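Side-chain contacts in chain length determinant protein (Shigella flexneri, PDB 4ZM5), which regulates the chain length of the lipopolysaccharide O antigen, a polysaccharide linked to virulence and serospecificity in this bacterium: residues 227-230 and 231-234; 94-97 and 98-102. The protein carries 1 engineered substitution. All coordinates share one frame; numbering follows the deposited sequence.

Both contacts lie at the same end of the elongated chain, in the alpha/beta base domain that the four-stranded antiparallel sheet forms with the beginning of the long helix 91-159. Contact 2 is a turn-by-turn piece of that helix; contact 1 is a bulged strand, outermost on one side of this chain's sheet, and the loop after it, which run beside the helix. Their centres are about 12 Å apart. Pro-233 O and Gln-95 NE2 make a probable hydrogen bond of 3.0 Å between them, and the Tyr-227 and Tyr-229 side chains pack on Ile-102. Contact 1 also borders a second subunit, whereas contact 2 is touched by no other protein chain of the assembly.

Contact 1. Residues 227-230 and 231-234; sequences YRYV and MKPT
Tyr-229 carries this contact, its ring taking the aliphatic part of Lys-232 over one face. Lys-232 CG lies 4.1 Å from the centroid of the Tyr-229 ring and 20° off the ring normal, a CH-pi contact displaced toward the rim. The lysine chain is extended beyond CG and crosses the tyrosine at about a right angle, Lys-232 CE passing 4.1 Å from Tyr-229 CD2. Farther round the ring, Tyr-229 CE1 meets Pro-233 CD at 4.1 Å. Tyr-227 turns its CE2 edge to the opposite face, 3.7 Å above the plane and about perpendicular, so the Tyr-229 ring lies between that edge and the lysine chain. With chi1 at -80°, Tyr-229 CG stands anti to its carbonyl carbon, and the ring comes to lie beside the residues after the corner. That corner is a classic beta bulge: Val-230 and Met-231 both face Ile-11 of strand 6-13 and bond to its backbone. The same two residues pack on a neighbouring subunit, Val-230 on its Ala-55 and Met-231 on its Glu-58, while Tyr-229 touches Ile-102 of helix 91-159. The side chains meet through carbon alone, consistent with dispersion and CH-pi attraction, rather than directed polar bonds, keeping Lys-232 against the ring.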
ATOM      1  N   TYR B 227     -12.511  12.466 -11.648  1.00 33.35           N
ATOM      2  CA  TYR B 227     -13.258  11.974 -12.792  1.00 33.64           C
ATOM      3  C   TYR B 227     -12.644  12.464 -14.100  1.00 37.23           C
ATOM      4  O   TYR B 227     -11.691  13.245 -14.100  1.00 38.80           O
ATOM      5  CB  TYR B 227     -14.749  12.388 -12.706  1.00 35.33           C
ATOM      6  CG  TYR B 227     -14.975  13.883 -12.809  1.00 38.57           C
ATOM      7  CD1 TYR B 227     -14.799  14.711 -11.704  1.00 40.20           C
ATOM      8  CD2 TYR B 227     -15.365  14.469 -14.011  1.00 40.16           C
ATOM      9  CE1 TYR B 227     -14.982  16.086 -11.797  1.00 41.42           C
ATOM     10  CE2 TYR B 227     -15.563  15.840 -14.113  1.00 42.33           C
ATOM     11  CZ  TYR B 227     -15.375  16.647 -12.998  1.00 52.60           C
ATOM     12  OH  TYR B 227     -15.561  18.005 -13.075  1.00 61.57           O
ATOM     13  N   ARG B 228     -13.209  11.981 -15.207  1.00 31.55           N
ATOM     14  CA  ARG B 228     -12.859  12.299 -16.576  1.00 31.69           C
ATOM     15  C   ARG B 228     -14.163  12.392 -17.333  1.00 37.64           C
ATOM     16  O   ARG B 228     -15.041  11.546 -17.134  1.00 38.17           O
ATOM     17  CB  ARG B 228     -11.937  11.211 -17.152  1.00 30.46           C
ATOM     18  CG  ARG B 228     -11.696  11.336 -18.635  1.00 40.92           C
ATOM     19  CD  ARG B 228     -10.757  10.283 -19.167  1.00 45.41           C
ATOM     20  NE  ARG B 228     -11.386   8.987 -19.422  1.00 52.02           N
ATOM     21  CZ  ARG B 228     -12.134   8.688 -20.483  1.00 55.63           C
ATOM     22  NH1 ARG B 228     -12.437   9.625 -21.380  1.00 42.30           N
ATOM     23  NH2 ARG B 228     -12.589   7.460 -20.652  1.00 33.80           N
ATOM     24  N   TYR B 229     -14.328  13.429 -18.161  1.00 34.11           N
ATOM     25  CA  TYR B 229     -15.547  13.547 -18.940  1.00 33.09           C
ATOM     26  C   TYR B 229     -15.475  12.665 -20.150  1.00 35.99           C
ATOM     27  O   TYR B 229     -14.459  12.627 -20.842  1.00 36.54           O
ATOM     28  CB  TYR B 229     -15.808  14.985 -19.411  1.00 34.55           C
ATOM     29  CG  TYR B 229     -16.420  15.932 -18.405  1.00 35.89           C
ATOM     30  CD1 TYR B 229     -17.756  15.810 -18.022  1.00 37.04           C
ATOM     31  CD2 TYR B 229     -15.709  17.038 -17.940  1.00 37.31           C
ATOM     32  CE1 TYR B 229     -18.342  16.723 -17.141  1.00 38.06           C
ATOM     33  CE2 TYR B 229     -16.283  17.952 -17.057  1.00 37.74           C
ATOM     34  CZ  TYR B 229     -17.600  17.796 -16.669  1.00 46.25           C
ATOM     35  OH  TYR B 229     -18.148  18.720 -15.828  1.00 54.95           O
ATOM     36  N   VAL B 230     -16.565  11.968 -20.410  1.00 30.12           N
ATOM     37  CA  VAL B 230     -16.772  11.201 -21.618  1.00 28.66           C
ATOM     38  C   VAL B 230     -17.519  12.177 -22.537  1.00 34.75           C
ATOM     39  O   VAL B 230     -17.199  12.296 -23.727  1.00 35.41           O
ATOM     40  CB  VAL B 230     -17.524   9.869 -21.353  1.00 29.99           C
ATOM     41  CG1 VAL B 230     -17.992   9.238 -22.654  1.00 29.52           C
ATOM     42  CG2 VAL B 230     -16.663   8.893 -20.584  1.00 28.77           C
ATOM     43  N   MET B 231     -18.466  12.931 -21.933  1.00 31.32           N
ATOM     44  CA  MET B 231     -19.300  13.944 -22.558  1.00 30.98           C
ATOM     45  C   MET B 231     -19.607  15.049 -21.541  1.00 35.29           C
ATOM     46  O   MET B 231     -20.161  14.766 -20.474  1.00 34.60           O
ATOM     47  CB  MET B 231     -20.597  13.281 -23.070  1.00 33.18           C
ATOM     48  CG  MET B 231     -21.449  14.161 -23.937  1.00 37.05           C
ATOM     49  SD  MET B 231     -23.004  13.339 -24.348  1.00 41.28           S
ATOM     50  CE  MET B 231     -23.816  13.408 -22.774  1.00 38.71           C
ATOM     51  N   LYS B 232     -19.267  16.308 -21.877  1.00 33.19           N
ATOM     52  CA  LYS B 232     -19.542  17.477 -21.021  1.00 33.68           C
ATOM     53  C   LYS B 232     -21.059  17.806 -21.041  1.00 39.56           C
ATOM     54  O   LYS B 232     -21.732  17.303 -21.940  1.00 38.53           O
ATOM     55  CB  LYS B 232     -18.704  18.669 -21.471  1.00 35.88           C
ATOM     56  CG  LYS B 232     -17.197  18.386 -21.370  1.00 44.91           C
ATOM     57  CD  LYS B 232     -16.399  19.654 -21.356  1.00 49.46           C
ATOM     58  CE  LYS B 232     -14.935  19.403 -21.151  1.00 64.82           C
ATOM     59  NZ  LYS B 232     -14.198  20.673 -20.896  1.00 78.50           N
ATOM     60  N   PRO B 233     -21.645  18.597 -20.078  1.00 38.11           N
ATOM     61  CA  PRO B 233     -23.109  18.843 -20.127  1.00 39.01           C
ATOM     62  C   PRO B 233     -23.584  19.363 -21.486  1.00 45.28           C
ATOM     63  O   PRO B 233     -23.015  20.312 -22.043  1.00 45.94           O
ATOM     64  CB  PRO B 233     -23.354  19.873 -19.018  1.00 40.89           C
ATOM     65  CG  PRO B 233     -22.248  19.663 -18.076  1.00 43.43           C
ATOM     66  CD  PRO B 233     -21.045  19.271 -18.905  1.00 37.99           C
ATOM     67  N   THR B 234     -24.585  18.668 -22.053  1.00 41.66           N
ATOM     68  CA  THR B 234     -25.148  19.011 -23.355  1.00 41.69           C
ATOM     69  C   THR B 234     -26.059  20.218 -23.285  1.00 46.49           C
ATOM     70  O   THR B 234     -26.615  20.525 -22.232  1.00 46.95           O
ATOM     71  CB  THR B 234     -25.954  17.852 -23.961  1.00 46.36           C
ATOM     72  OG1 THR B 234     -27.058  17.517 -23.117  1.00 47.14           O
ATOM     73  CG2 THR B 234     -25.110  16.647 -24.300  1.00 44.43           C
TER

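Contact 2. Residues 94-97 and 98-102; sequences AQMK and LAQYI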
ATOM      1  N   ALA B  94     -30.611  24.515 -18.003  1.00 47.47           N
ATOM      2  CA  ALA B  94     -30.400  23.092 -17.718  1.00 44.13           C
ATOM      3  C   ALA B  94     -28.912  22.746 -17.788  1.00 46.97           C
ATOM      4  O   ALA B  94     -28.398  22.111 -16.864  1.00 45.74           O
ATOM      5  CB  ALA B  94     -31.187  22.225 -18.698  1.00 43.38           C
ATOM      6  N   GLN B  95     -28.214  23.204 -18.862  1.00 44.06           N
ATOM      7  CA  GLN B  95     -26.786  22.953 -19.084  1.00 43.09           C
ATOM      8  C   GLN B  95     -25.956  23.634 -18.010  1.00 50.89           C
ATOM      9  O   GLN B  95     -25.098  22.989 -17.404  1.00 47.84           O
ATOM     10  CB  GLN B  95     -26.356  23.413 -20.479  1.00 44.30           C
ATOM     11  CG  GLN B  95     -24.876  23.159 -20.777  1.00 37.54           C
ATOM     12  CD  GLN B  95     -24.453  23.802 -22.066  1.00 60.22           C
ATOM     13  OE1 GLN B  95     -24.480  25.031 -22.220  1.00 59.40           O
ATOM     14  NE2 GLN B  95     -24.035  22.989 -23.019  1.00 54.72           N
ATOM     15  N   MET B  96     -26.230  24.932 -17.776  1.00 53.60           N
ATOM     16  CA  MET B  96     -25.573  25.776 -16.791  1.00 56.91           C
ATOM     17  C   MET B  96     -25.651  25.150 -15.391  1.00 58.34           C
ATOM     18  O   MET B  96     -24.617  24.985 -14.731  1.00 56.10           O
ATOM     19  CB  MET B  96     -26.258  27.144 -16.792  1.00 63.87           C
ATOM     20  CG  MET B  96     -25.414  28.254 -16.271  1.00 71.84           C
ATOM     21  SD  MET B  96     -26.413  29.715 -15.907  1.00 82.74           S
ATOM     22  CE  MET B  96     -27.166  30.066 -17.562  1.00 80.68           C
ATOM     23  N   LYS B  97     -26.879  24.783 -14.958  1.00 53.55           N
ATOM     24  CA  LYS B  97     -27.118  24.211 -13.639  1.00 51.72           C
ATOM     25  C   LYS B  97     -26.448  22.844 -13.496  1.00 52.24           C
ATOM     26  O   LYS B  97     -25.865  22.580 -12.441  1.00 50.84           O
ATOM     27  CB  LYS B  97     -28.615  24.147 -13.310  1.00 54.79           C
ATOM     28  CG  LYS B  97     -29.232  25.531 -13.086  1.00 71.15           C
ATOM     29  CD  LYS B  97     -30.382  25.532 -12.097  1.00 84.32           C
ATOM     30  CE  LYS B  97     -30.992  26.907 -11.969  1.00110.22           C
ATOM     31  NZ  LYS B  97     -31.951  27.008 -10.834  1.00125.57           N
ATOM     32  N   LEU B  98     -26.445  22.011 -14.573  1.00 46.56           N
ATOM     33  CA  LEU B  98     -25.766  20.714 -14.505  1.00 43.21           C
ATOM     34  C   LEU B  98     -24.260  20.907 -14.260  1.00 48.53           C
ATOM     35  O   LEU B  98     -23.740  20.325 -13.304  1.00 47.60           O
ATOM     36  CB  LEU B  98     -26.011  19.820 -15.734  1.00 41.03           C
ATOM     37  CG  LEU B  98     -25.377  18.407 -15.645  1.00 41.06           C
ATOM     38  CD1 LEU B  98     -25.809  17.674 -14.367  1.00 39.30           C
ATOM     39  CD2 LEU B  98     -25.668  17.592 -16.861  1.00 40.30           C
ATOM     40  N   ALA B  99     -23.587  21.759 -15.078  1.00 46.75           N
ATOM     41  CA  ALA B  99     -22.161  22.075 -14.955  1.00 46.30           C
ATOM     42  C   ALA B  99     -21.838  22.644 -13.570  1.00 52.89           C
ATOM     43  O   ALA B  99     -20.824  22.262 -12.984  1.00 51.52           O
ATOM     44  CB  ALA B  99     -21.741  23.044 -16.040  1.00 48.36           C
ATOM     45  N   GLN B 100     -22.731  23.502 -13.019  1.00 53.40           N
ATOM     46  CA  GLN B 100     -22.567  24.107 -11.692  1.00 54.80           C
ATOM     47  C   GLN B 100     -22.586  23.029 -10.614  1.00 58.06           C
ATOM     48  O   GLN B 100     -21.697  23.020  -9.760  1.00 59.54           O
ATOM     49  CB  GLN B 100     -23.649  25.174 -11.414  1.00 58.80           C
ATOM     50  CG  GLN B 100     -23.386  26.519 -12.088  1.00 81.43           C
ATOM     51  CD  GLN B 100     -24.512  27.507 -11.856  1.00104.58           C
ATOM     52  OE1 GLN B 100     -24.672  28.066 -10.760  1.00102.93           O
ATOM     53  NE2 GLN B 100     -25.306  27.765 -12.891  1.00 93.67           N
ATOM     54  N   TYR B 101     -23.561  22.101 -10.674  1.00 52.22           N
ATOM     55  CA  TYR B 101     -23.686  21.017  -9.706  1.00 50.32           C
ATOM     56  C   TYR B 101     -22.479  20.064  -9.788  1.00 51.83           C
ATOM     57  O   TYR B 101     -22.030  19.575  -8.755  1.00 51.55           O
ATOM     58  CB  TYR B 101     -25.022  20.259  -9.875  1.00 51.06           C
ATOM     59  CG  TYR B 101     -26.243  21.002  -9.347  1.00 55.30           C
ATOM     60  CD1 TYR B 101     -26.270  21.506  -8.047  1.00 58.98           C
ATOM     61  CD2 TYR B 101     -27.386  21.171 -10.139  1.00 57.03           C
ATOM     62  CE1 TYR B 101     -27.389  22.194  -7.559  1.00 63.55           C
ATOM     63  CE2 TYR B 101     -28.514  21.848  -9.658  1.00 60.20           C
ATOM     64  CZ  TYR B 101     -28.512  22.359  -8.370  1.00 69.62           C
ATOM     65  OH  TYR B 101     -29.621  23.040  -7.915  1.00 70.79           O
ATOM     66  N   ILE B 102     -21.926  19.847 -10.988  1.00 46.16           N
ATOM     67  CA  ILE B 102     -20.737  19.007 -11.172  1.00 43.88           C
ATOM     68  C   ILE B 102     -19.526  19.709 -10.528  1.00 48.78           C
ATOM     69  O   ILE B 102     -18.735  19.040  -9.865  1.00 46.03           O
ATOM     70  CB  ILE B 102     -20.497  18.653 -12.673  1.00 46.00           C
ATOM     71  CG1 ILE B 102     -21.610  17.708 -13.191  1.00 45.33           C
ATOM     72  CG2 ILE B 102     -19.104  18.026 -12.895  1.00 45.68           C
ATOM     73  CD1 ILE B 102     -21.616  17.446 -14.717  1.00 52.82           C
TER
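Met-96 lies alongside Gln-100, the two side chains pointing the same way from successive turns, with Met-96 CG 3.4 Å from Gln-100 NE2 and Met-96 SD 3.8 Å from the same nitrogen. Gln-100 NE2 also gives a weak hydrogen bond to Met-96 O, 3.4 Å long and bent to 141°. Because Gln-100 CG is anti to its carbonyl carbon (chi1 -79°), the chain runs back toward the preceding turn and its amide reaches that oxygen. Met-96 O therefore has two donors on one residue, the stronger being Gln-100 N at 2.9 Å. This is the i to i+4 ladder of an alpha helix, here near the start of the long helix 91-159; the straightest of the four rungs between 94-97 and 98-102 runs from Ala-99 N to Gln-95 O at 176°. One residue further along, Lys-97 O accepts the N-H of Tyr-101 and has Tyr-101 CD2 3.1 Å away, the ring set obliquely to the carbonyl. Tyr-101 packs on Leu-56 and Leu-60 of helix 55-61, and its hydroxyl is hydrogen-bonded to Glu-67. On the buried side, Leu-98 CB rests 3.5 Å from Ala-94 O, and its side chain packs on Ser-8 and Ala-10 of strand 6-13, on Tyr-86 and on Pro-233.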